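Local coordinates for protein A197 (Sulfolobus turreted icosahedral virus, PDB 2C0N) that probably acts as a viral glycosyltransferase of the GT-A fold, transferring a sugar from an activated donor to an acceptor, at residues S32-H36 against V37-R41; I43-D46 against M47-M51. All coordinates share one frame; numbering follows the deposited sequence.

Contact 1 of 2, residues S32-H36 against V37-R41; sequences SRRNH and VAVQR
Gln-40 reaches from the first turn of helix 37-50 back over the loop that leads into it, its CG lying 4.1 Å from CB of Arg-34 and its amide meeting the carbonyl of Ser-32. With the chain extended beyond CG (chi2 173°), the amide end is carried to that carbonyl, and NE2 donates to O of Ser-32 over 2.8 Å. The donor stands above the carbonyl plane, 58° out of it, and the N-H points at the oxygen at 148°. NE2 also donates to the carbonyl of Ser-9.

Val-39 packs against Arg-34 and Asn-35 of the same loop, its CG1 4.1 Å from CB of Arg-34 and 4.0 Å from OD1 of Asn-35. His-36 holds the N-cap position. Its carbonyl oxygen accepts two weak bonds, from N of Gln-40 and N of Val-39, while the exact placement of its ring beside the helix start is doubtful. Arg-34 bends at its second torsion and folds back on the loop, where NH1 donates to O of Arg-33 over 2.8 Å. NH2 of the same guanidinium binds O of Asn-190 of the second subunit, and OG of Ser-32 binds O of Asp-191 there.

Main-chain carbonyls thus accept throughout, from the Gln-40 amide and the Arg-34 guanidinium alike; both bonds from NE2 end on such oxygens, so one buried glutamine amide ties this loop to the one following strand 3-8.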
ATOM      1  N   SER A  32      10.591   2.505   5.003  1.00 16.39           N
ATOM      2  CA  SER A  32      10.023   3.313   6.054  1.00 17.14           C
ATOM      3  C   SER A  32      10.792   4.591   6.237  1.00 17.30           C
ATOM      4  O   SER A  32      11.896   4.747   5.739  1.00 15.94           O
ATOM      5  CB  SER A  32       9.995   2.555   7.377  1.00 18.07           C
ATOM      6  OG  SER A  32       8.987   1.591   7.281  1.00 23.97           O
ATOM      7  N   ARG A  33      10.161   5.528   6.941  1.00 17.79           N
ATOM      8  CA  ARG A  33      10.668   6.856   7.033  1.00 19.14           C
ATOM      9  C   ARG A  33      11.995   6.821   7.778  1.00 19.71           C
ATOM     10  O   ARG A  33      12.151   6.065   8.716  1.00 18.55           O
ATOM     11  CB  ARG A  33       9.666   7.726   7.796  1.00 18.57           C
ATOM     12  CG  ARG A  33       9.969   9.157   7.704  1.00 21.15           C
ATOM     13  CD  ARG A  33       8.852   9.952   8.304  1.00 22.23           C
ATOM     14  NE  ARG A  33       9.190  11.367   8.296  1.00 27.03           N
ATOM     15  CZ  ARG A  33       8.464  12.327   8.855  1.00 29.95           C
ATOM     16  NH1 ARG A  33       7.332  12.040   9.495  1.00 29.78           N
ATOM     17  NH2 ARG A  33       8.892  13.597   8.791  1.00 32.49           N
ATOM     18  N   ARG A  34      12.961   7.602   7.336  1.00 20.41           N
ATOM     19  CA  ARG A  34      14.191   7.766   8.107  1.00 22.39           C
ATOM     20  C   ARG A  34      14.429   9.279   8.270  1.00 22.59           C
ATOM     21  O   ARG A  34      13.556  10.100   7.979  1.00 23.25           O
ATOM     22  CB  ARG A  34      15.383   7.005   7.475  1.00 23.12           C
ATOM     23  CG  ARG A  34      15.265   5.435   7.421  1.00 24.50           C
ATOM     24  CD  ARG A  34      15.398   4.747   8.786  1.00 24.97           C
ATOM     25  NE  ARG A  34      15.160   3.286   8.889  1.00 24.21           N
ATOM     26  CZ  ARG A  34      13.993   2.683   9.183  1.00 27.97           C
ATOM     27  NH1 ARG A  34      12.880   3.383   9.304  1.00 29.38           N
ATOM     28  NH2 ARG A  34      13.906   1.351   9.312  1.00 24.91           N
ATOM     29  N   ASN A  35      15.600   9.638   8.744  1.00 22.87           N
ATOM     30  CA  ASN A  35      15.981  11.031   8.893  1.00 23.42           C
ATOM     31  C   ASN A  35      15.821  11.856   7.610  1.00 21.49           C
ATOM     32  O   ASN A  35      15.427  13.016   7.632  1.00 20.36           O
ATOM     33  CB  ASN A  35      17.443  11.106   9.392  1.00 24.23           C
ATOM     34  CG  ASN A  35      17.877   9.826  10.153  1.00 27.80           C
ATOM     35  OD1 ASN A  35      17.723   8.687   9.659  1.00 28.74           O
ATOM     36  ND2 ASN A  35      18.397  10.016  11.365  1.00 32.02           N
ATOM     37  N   HIS A  36      16.151  11.248   6.486  1.00 20.06           N
ATOM     38  CA  HIS A  36      16.190  11.973   5.239  1.00 18.83           C
ATOM     39  C   HIS A  36      16.151  10.960   4.120  1.00 17.97           C
ATOM     40  O   HIS A  36      16.581   9.816   4.302  1.00 17.44           O
ATOM     41  CB  HIS A  36      17.466  12.811   5.174  1.00 19.34           C
ATOM     42  CG  HIS A  36      17.608  13.610   3.918  1.00 20.58           C
ATOM     43  ND1 HIS A  36      17.349  14.964   3.852  1.00 25.53           N
ATOM     44  CD2 HIS A  36      18.023  13.252   2.690  1.00 20.32           C
ATOM     45  CE1 HIS A  36      17.566  15.391   2.620  1.00 24.33           C
ATOM     46  NE2 HIS A  36      17.959  14.362   1.888  1.00 23.67           N
ATOM     47  N   VAL A  37      15.660  11.369   2.961  1.00 17.31           N
ATOM     48  CA  VAL A  37      15.570  10.443   1.809  1.00 17.61           C
ATOM     49  C   VAL A  37      16.936   9.870   1.406  1.00 16.72           C
ATOM     50  O   VAL A  37      17.048   8.736   0.961  1.00 16.63           O
ATOM     51  CB  VAL A  37      14.824  11.083   0.605  1.00 18.07           C
ATOM     52  CG1 VAL A  37      15.554  12.265   0.055  1.00 20.67           C
ATOM     53  CG2 VAL A  37      14.569  10.062  -0.476  1.00 18.96           C
ATOM     54  N   ALA A  38      17.992  10.647   1.581  1.00 16.67           N
ATOM     55  CA  ALA A  38      19.330  10.161   1.253  1.00 16.70           C
ATOM     56  C   ALA A  38      19.700   8.939   2.090  1.00 16.58           C
ATOM     57  O   ALA A  38      20.369   8.019   1.609  1.00 15.12           O
ATOM     58  CB  ALA A  38      20.392  11.260   1.386  1.00 16.47           C
ATOM     59  N   VAL A  39      19.254   8.914   3.340  1.00 16.72           N
ATOM     60  CA  VAL A  39      19.515   7.765   4.192  1.00 16.79           C
ATOM     61  C   VAL A  39      18.737   6.569   3.677  1.00 16.63           C
ATOM     62  O   VAL A  39      19.246   5.450   3.637  1.00 17.43           O
ATOM     63  CB  VAL A  39      19.103   8.041   5.652  1.00 17.22           C
ATOM     64  CG1 VAL A  39      19.317   6.796   6.506  1.00 18.09           C
ATOM     65  CG2 VAL A  39      19.858   9.256   6.229  1.00 17.66           C
ATOM     66  N   GLN A  40      17.497   6.781   3.259  1.00 16.53           N
ATOM     67  CA  GLN A  40      16.726   5.671   2.655  1.00 16.04           C
ATOM     68  C   GLN A  40      17.380   5.157   1.384  1.00 15.47           C
ATOM     69  O   GLN A  40      17.420   3.949   1.141  1.00 14.18           O
ATOM     70  CB  GLN A  40      15.293   6.113   2.342  1.00 16.85           C
ATOM     71  CG  GLN A  40      14.485   6.528   3.545  1.00 16.74           C
ATOM     72  CD  GLN A  40      13.154   7.119   3.152  1.00 17.49           C
ATOM     73  OE1 GLN A  40      13.099   8.144   2.497  1.00 15.65           O
ATOM     74  NE2 GLN A  40      12.077   6.478   3.568  1.00 15.99           N
ATOM     75  N   ARG A  41      17.899   6.047   0.545  1.00 15.67           N
ATOM     76  CA  ARG A  41      18.543   5.601  -0.689  1.00 14.89           C
ATOM     77  C   ARG A  41      19.828   4.827  -0.428  1.00 14.32           C
ATOM     78  O   ARG A  41      20.142   3.875  -1.128  1.00 13.89           O
ATOM     79  CB  ARG A  41      18.811   6.764  -1.638  1.00 15.56           C
ATOM     80  CG  ARG A  41      17.590   7.509  -2.031  1.00 17.38           C
ATOM     81  CD  ARG A  41      17.823   8.331  -3.248  1.00 17.46           C
ATOM     82  NE  ARG A  41      16.748   9.287  -3.488  1.00 17.46           N
ATOM     83  CZ  ARG A  41      15.565   8.974  -3.986  1.00 17.65           C
ATOM     84  NH1 ARG A  41      15.273   7.719  -4.270  1.00 21.62           N
ATOM     85  NH2 ARG A  41      14.650   9.916  -4.181  1.00 17.48           N
TER

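Contact 2 of 2, residues I43-D46 against M47-M51; sequences IALD and MFLEM
Leu-45 has CG anti to its own amide nitrogen (chi1 -176°), whereas in Leu-49, one turn further on, CG lies beside the nitrogen (chi1 -70°), and between them these torsions turn the two isobutyl groups onto each other. They meet obliquely through their CD1 methyls, 3.7 Å apart, and CG of Leu-49 also rests 3.3 Å from the carbonyl oxygen of Leu-45.

On another side of the helix Ile-43 and Met-47, a selenomethionine, lie side by side and point the same way. CG2 of Ile-43 comes 4.0 Å from SE, and CG of Met-47 passes 3.5 Å from O of Ile-43. Beneath these pairs runs the regular i to i+4 ladder: N of Met-47 to O of Ile-43 at 2.9 Å, N of Phe-48 to O of Ala-44 at 2.8 Å, and N of Leu-49 to O of Leu-45 at 3.0 Å. The first two are nearly straight, both at 168°.

Arg-125 donates from NH2 to O of Phe-48 and from NH1 to O of Leu-49, and makes a cation-pi contact with Phe-48, while OD1 of Asp-46 is salt-bridged to Arg-133. Leu-45 and Leu-49 also touch Arg-133, in the loop after helix 125-128. Facing the sheet, Ala-44, Met-47 and Phe-48 lie on Phe-6 of strand 3-8, with Ile-43 on Leu-31 of strand 28-31 and Phe-48 on Leu-57 of strand 56-60.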
ATOM      1  N   ILE A  43      20.386   2.944   2.323  1.00 16.07           N
ATOM      2  CA  ILE A  43      19.886   1.656   2.790  1.00 15.86           C
ATOM      3  C   ILE A  43      19.494   0.800   1.596  1.00 15.78           C
ATOM      4  O   ILE A  43      19.848  -0.378   1.522  1.00 15.21           O
ATOM      5  CB  ILE A  43      18.666   1.868   3.708  1.00 16.43           C
ATOM      6  CG1 ILE A  43      19.119   2.438   5.047  1.00 16.90           C
ATOM      7  CG2 ILE A  43      17.867   0.551   3.934  1.00 17.47           C
ATOM      8  CD1 ILE A  43      18.012   2.980   5.874  1.00 18.02           C
ATOM      9  N   ALA A  44      18.770   1.398   0.650  1.00 15.87           N
ATOM     10  CA  ALA A  44      18.355   0.691  -0.583  1.00 15.92           C
ATOM     11  C   ALA A  44      19.558   0.095  -1.310  1.00 16.41           C
ATOM     12  O   ALA A  44      19.542  -1.086  -1.616  1.00 16.75           O
ATOM     13  CB  ALA A  44      17.625   1.604  -1.500  1.00 15.58           C
ATOM     14  N   LEU A  45      20.580   0.919  -1.588  1.00 16.72           N
ATOM     15  CA  LEU A  45      21.846   0.448  -2.195  1.00 17.04           C
ATOM     16  C   LEU A  45      22.490  -0.721  -1.437  1.00 17.11           C
ATOM     17  O   LEU A  45      22.877  -1.715  -2.023  1.00 18.44           O
ATOM     18  CB  LEU A  45      22.847   1.593  -2.299  1.00 16.96           C
ATOM     19  CG  LEU A  45      24.176   1.289  -2.992  1.00 17.86           C
ATOM     20  CD1 LEU A  45      23.962   0.671  -4.386  1.00 17.22           C
ATOM     21  CD2 LEU A  45      25.057   2.539  -3.079  1.00 18.69           C
ATOM     22  N   ASP A  46      22.589  -0.607  -0.122  1.00 17.20           N
ATOM     23  CA  ASP A  46      23.115  -1.700   0.696  1.00 18.66           C
ATOM     24  C   ASP A  46      22.339  -3.008   0.569  1.00 18.34           C
ATOM     25  O   ASP A  46      22.931  -4.085   0.495  1.00 18.57           O
ATOM     26  CB  ASP A  46      23.119  -1.296   2.153  1.00 18.67           C
ATOM     27  CG  ASP A  46      24.194  -0.302   2.473  1.00 22.23           C
ATOM     28  OD1 ASP A  46      25.098  -0.105   1.648  1.00 24.89           O
ATOM     29  OD2 ASP A  46      24.121   0.283   3.579  1.00 30.13           O
HETATM   30  N   MSE A  47      21.024  -2.923   0.643  1.00 18.53           N
HETATM   31  CA  MSE A  47      20.185  -4.100   0.489  1.00 19.31           C
HETATM   32  C   MSE A  47      20.319  -4.672  -0.941  1.00 18.74           C
HETATM   33  O   MSE A  47      20.544  -5.856  -1.122  1.00 17.75           O
HETATM   34  CB  MSE A  47      18.731  -3.760   0.772  1.00 19.43           C
HETATM   35  CG  MSE A  47      18.422  -3.455   2.269  1.00 20.85           C
HETATM   36 SE   MSE A  47      16.559  -2.925   2.446  1.00 29.30          SE
HETATM   37  CE  MSE A  47      15.769  -4.660   1.909  1.00 24.29           C
ATOM     38  N   PHE A  48      20.212  -3.803  -1.935  1.00 18.21           N
ATOM     39  CA  PHE A  48      20.296  -4.234  -3.338  1.00 17.80           C
ATOM     40  C   PHE A  48      21.558  -4.999  -3.635  1.00 18.69           C
ATOM     41  O   PHE A  48      21.503  -6.065  -4.269  1.00 18.16           O
ATOM     42  CB  PHE A  48      20.199  -3.037  -4.274  1.00 18.30           C
ATOM     43  CG  PHE A  48      20.448  -3.389  -5.695  1.00 15.74           C
ATOM     44  CD1 PHE A  48      19.464  -3.997  -6.450  1.00 16.68           C
ATOM     45  CD2 PHE A  48      21.682  -3.157  -6.272  1.00 15.36           C
ATOM     46  CE1 PHE A  48      19.718  -4.370  -7.782  1.00 18.01           C
ATOM     47  CE2 PHE A  48      21.925  -3.501  -7.609  1.00 15.85           C
ATOM     48  CZ  PHE A  48      20.962  -4.117  -8.350  1.00 15.07           C
ATOM     49  N   LEU A  49      22.697  -4.470  -3.195  1.00 18.85           N
ATOM     50  CA  LEU A  49      23.988  -5.079  -3.534  1.00 19.83           C
ATOM     51  C   LEU A  49      24.090  -6.508  -2.995  1.00 20.14           C
ATOM     52  O   LEU A  49      24.739  -7.350  -3.597  1.00 19.81           O
ATOM     53  CB  LEU A  49      25.162  -4.227  -3.049  1.00 18.99           C
ATOM     54  CG  LEU A  49      25.336  -2.909  -3.824  1.00 20.04           C
ATOM     55  CD1 LEU A  49      26.273  -1.966  -3.118  1.00 21.86           C
ATOM     56  CD2 LEU A  49      25.807  -3.164  -5.247  1.00 19.90           C
ATOM     57  N   GLU A  50      23.460  -6.775  -1.858  1.00 21.46           N
ATOM     58  CA  GLU A  50      23.466  -8.140  -1.311  1.00 23.14           C
ATOM     59  C   GLU A  50      22.503  -9.082  -2.039  1.00 23.22           C
ATOM     60  O   GLU A  50      22.705 -10.302  -2.017  1.00 22.86           O
ATOM     61  CB  GLU A  50      23.177  -8.133   0.198  1.00 24.01           C
ATOM     62  CG  GLU A  50      24.215  -7.357   1.013  1.00 26.39           C
ATOM     63  CD  GLU A  50      25.613  -7.948   0.933  1.00 30.41           C
ATOM     64  OE1 GLU A  50      26.040  -8.649   1.886  1.00 34.02           O
ATOM     65  OE2 GLU A  50      26.299  -7.730  -0.087  1.00 34.16           O
HETATM   66  N   MSE A  51      21.483  -8.532  -2.692  1.00 22.98           N
HETATM   67  CA  MSE A  51      20.457  -9.343  -3.335  1.00 23.58           C
HETATM   68  C   MSE A  51      20.793  -9.647  -4.823  1.00 22.86           C
HETATM   69  O   MSE A  51      20.221  -9.079  -5.748  1.00 21.80           O
HETATM   70  CB  MSE A  51      19.100  -8.681  -3.124  1.00 24.86           C
HETATM   71  CG  MSE A  51      18.687  -8.647  -1.625  1.00 27.55           C
HETATM   72 SE   MSE A  51      17.329  -7.313  -1.201  1.00 38.75          SE
HETATM   73  CE  MSE A  51      15.873  -8.279  -1.917  1.00 36.20           C
TER

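Following the chain from its N terminus, strand 28-31 runs out into the loop 32-36, which turns into helix 37-50; contact 1 closes that turn. Contact 2 opens two residues later on the same helix and continues along it toward the segment that leads to strand 56-60. The two are in series, neither nested nor crossed, with centres about 14 Å apart. They touch where CG of Arg-34 packs 4.0 Å from CD1 of Ile-43. Together they occupy the connection between parallel strands 28-31 and 56-60, which both pair with strand 3-8: a beta-alpha-beta crossover of the Rossmann-like GT-A core. Both also meet the second subunit, sharing its His-192 through Arg-34 and Ile-43.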